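Local coordinates for Rep protein (Adeno-associated virus - 5, PDB 1M55) that probably nicks viral DNA at the replication origin through its N-terminal endonuclease domain, in a rolling-circle type of replication, at residues D24-W29 with V118-I123. Numbering follows the deposited sequence.
Sequences DSFVDW and VVFQGI
Helix 24-32 meets the type I' beta turn Phe-120 to Ile-123 and Val-119 just before it at the periphery of the Rep endonuclease domain, where Ser-25, Phe-26 and Trp-29 touch Val-119, Phe-120 and Gln-121. The two backbones stay apart, the nearest CA atoms, of Phe-26 and Phe-120, being 7.7 Å from each other, and side chains span the interval. Phe-26 CB points toward the loop, and CG sits anti to the backbone N (chi1 -180°); CE1 comes within 3.9 Å of Phe-120 CE2. CE1 lies near the plane of the Phe-120 ring, at its edge, which argues against a face-to-face stack. Val-119 CG1 does double duty: it touches the rim of the Trp-29 indole, 4.0 Å from both CZ3 and CH2, while also lying 3.7 Å above one face of the Phe-120 ring, displaced from the ring centre. Beside this apolar patch runs Gln-121, whose chain, extended beyond CG (chi2 171°), carries the amide to the helix, with NE2 2.7 Å from Ser-25 OG and 3.7 Å from CB of Phe-26. Ser-23 ties both polar ends together, its OG hydrogen-bonding to Ser-25 OG and to Gln-121 OE1, which should limit rotation of the amide. Within the turn, the Ile-123 N to Phe-120 O bond is 2.8 Å long. The contact thus joins helix 24-32 to the loop that follows helix 101-118; helix 50-71 lies against helix 24-32 (Val-55 on Phe-26, Thr-54 and Arg-58 on Trp-29) and, through Val-62, against Val-118 at the end of helix 101-118, while Pro-12, just past strand 3-10, packs on Phe-120.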
# COMPACT_ATOMS: atom_id res chain seq x y z
N ASP A 24 11.84 -5.76 -21.52
CA ASP A 24 10.93 -6.90 -21.55
C ASP A 24 10.82 -7.63 -20.22
O ASP A 24 9.83 -8.31 -19.95
CB ASP A 24 11.42 -7.95 -22.53
CG ASP A 24 11.31 -7.53 -23.97
OD1 ASP A 24 10.96 -6.38 -24.30
OD2 ASP A 24 11.62 -8.41 -24.78
N SER A 25 11.90 -7.58 -19.44
CA SER A 25 11.93 -8.28 -18.16
C SER A 25 10.79 -7.89 -17.21
O SER A 25 10.35 -8.71 -16.41
CB SER A 25 13.29 -8.07 -17.50
OG SER A 25 13.44 -6.72 -17.10
N PHE A 26 10.31 -6.65 -17.32
CA PHE A 26 9.22 -6.20 -16.46
C PHE A 26 7.94 -6.96 -16.80
O PHE A 26 7.30 -7.54 -15.92
CB PHE A 26 9.00 -4.69 -16.61
CG PHE A 26 7.89 -4.15 -15.75
CD1 PHE A 26 8.09 -3.91 -14.39
CD2 PHE A 26 6.62 -3.92 -16.29
CE1 PHE A 26 7.05 -3.45 -13.58
CE2 PHE A 26 5.58 -3.46 -15.48
CZ PHE A 26 5.80 -3.23 -14.12
N VAL A 27 7.56 -6.95 -18.08
CA VAL A 27 6.36 -7.66 -18.52
C VAL A 27 6.48 -9.15 -18.21
O VAL A 27 5.53 -9.77 -17.72
CB VAL A 27 6.10 -7.46 -20.04
CG1 VAL A 27 4.98 -8.36 -20.51
CG2 VAL A 27 5.73 -6.01 -20.31
N ASP A 28 7.66 -9.72 -18.44
CA ASP A 28 7.88 -11.14 -18.17
C ASP A 28 7.67 -11.44 -16.69
O ASP A 28 7.03 -12.44 -16.35
CB ASP A 28 9.29 -11.56 -18.59
CG ASP A 28 9.49 -11.51 -20.10
OD1 ASP A 28 8.48 -11.44 -20.85
OD2 ASP A 28 10.65 -11.55 -20.55
N TRP A 29 8.17 -10.57 -15.83
CA TRP A 29 8.02 -10.74 -14.38
C TRP A 29 6.56 -10.68 -13.93
O TRP A 29 6.04 -11.64 -13.36
CB TRP A 29 8.84 -9.67 -13.64
CG TRP A 29 8.56 -9.57 -12.17
CD1 TRP A 29 8.42 -10.59 -11.27
CD2 TRP A 29 8.36 -8.36 -11.43
NE1 TRP A 29 8.14 -10.09 -10.02
CE2 TRP A 29 8.10 -8.73 -10.09
CE3 TRP A 29 8.37 -7.00 -11.76
CZ2 TRP A 29 7.86 -7.78 -9.09
CZ3 TRP A 29 8.13 -6.06 -10.76
CH2 TRP A 29 7.88 -6.46 -9.44
N VAL A 118 14.98 -0.32 -7.94
CA VAL A 118 14.70 -1.73 -7.71
C VAL A 118 13.54 -2.34 -8.47
O VAL A 118 13.67 -3.43 -9.05
CB VAL A 118 14.49 -1.99 -6.19
CG1 VAL A 118 14.11 -3.45 -5.94
CG2 VAL A 118 15.74 -1.63 -5.42
N VAL A 119 12.40 -1.66 -8.47
CA VAL A 119 11.22 -2.20 -9.12
C VAL A 119 11.09 -1.82 -10.59
O VAL A 119 10.66 -2.63 -11.42
CB VAL A 119 9.92 -1.77 -8.37
CG1 VAL A 119 8.73 -2.58 -8.85
CG2 VAL A 119 10.10 -1.93 -6.86
N PHE A 120 11.53 -0.61 -10.93
CA PHE A 120 11.36 -0.12 -12.29
C PHE A 120 12.58 0.04 -13.19
O PHE A 120 12.54 0.78 -14.17
CB PHE A 120 10.50 1.14 -12.26
CG PHE A 120 9.20 0.94 -11.53
CD1 PHE A 120 8.97 1.56 -10.31
CD2 PHE A 120 8.26 0.05 -12.03
CE1 PHE A 120 7.80 1.29 -9.59
CE2 PHE A 120 7.09 -0.23 -11.32
CZ PHE A 120 6.87 0.39 -10.10
N GLN A 121 13.66 -0.67 -12.86
CA GLN A 121 14.88 -0.66 -13.67
C GLN A 121 15.42 0.74 -13.99
O GLN A 121 15.98 0.96 -15.06
CB GLN A 121 14.62 -1.40 -14.99
CG GLN A 121 13.98 -2.76 -14.81
CD GLN A 121 13.52 -3.39 -16.12
OE1 GLN A 121 13.92 -2.97 -17.20
NE2 GLN A 121 12.67 -4.40 -16.01
N GLY A 122 15.22 1.68 -13.07
CA GLY A 122 15.70 3.03 -13.29
C GLY A 122 14.79 3.89 -14.15
O GLY A 122 15.14 5.03 -14.46
N ILE A 123 13.64 3.36 -14.54
CA ILE A 123 12.68 4.10 -15.36
C ILE A 123 11.71 4.87 -14.46
O ILE A 123 11.10 4.29 -13.56
CB ILE A 123 11.87 3.15 -16.28
CG1 ILE A 123 12.80 2.38 -17.22
CG2 ILE A 123 10.81 3.92 -17.07
CD1 ILE A 123 13.60 3.26 -18.16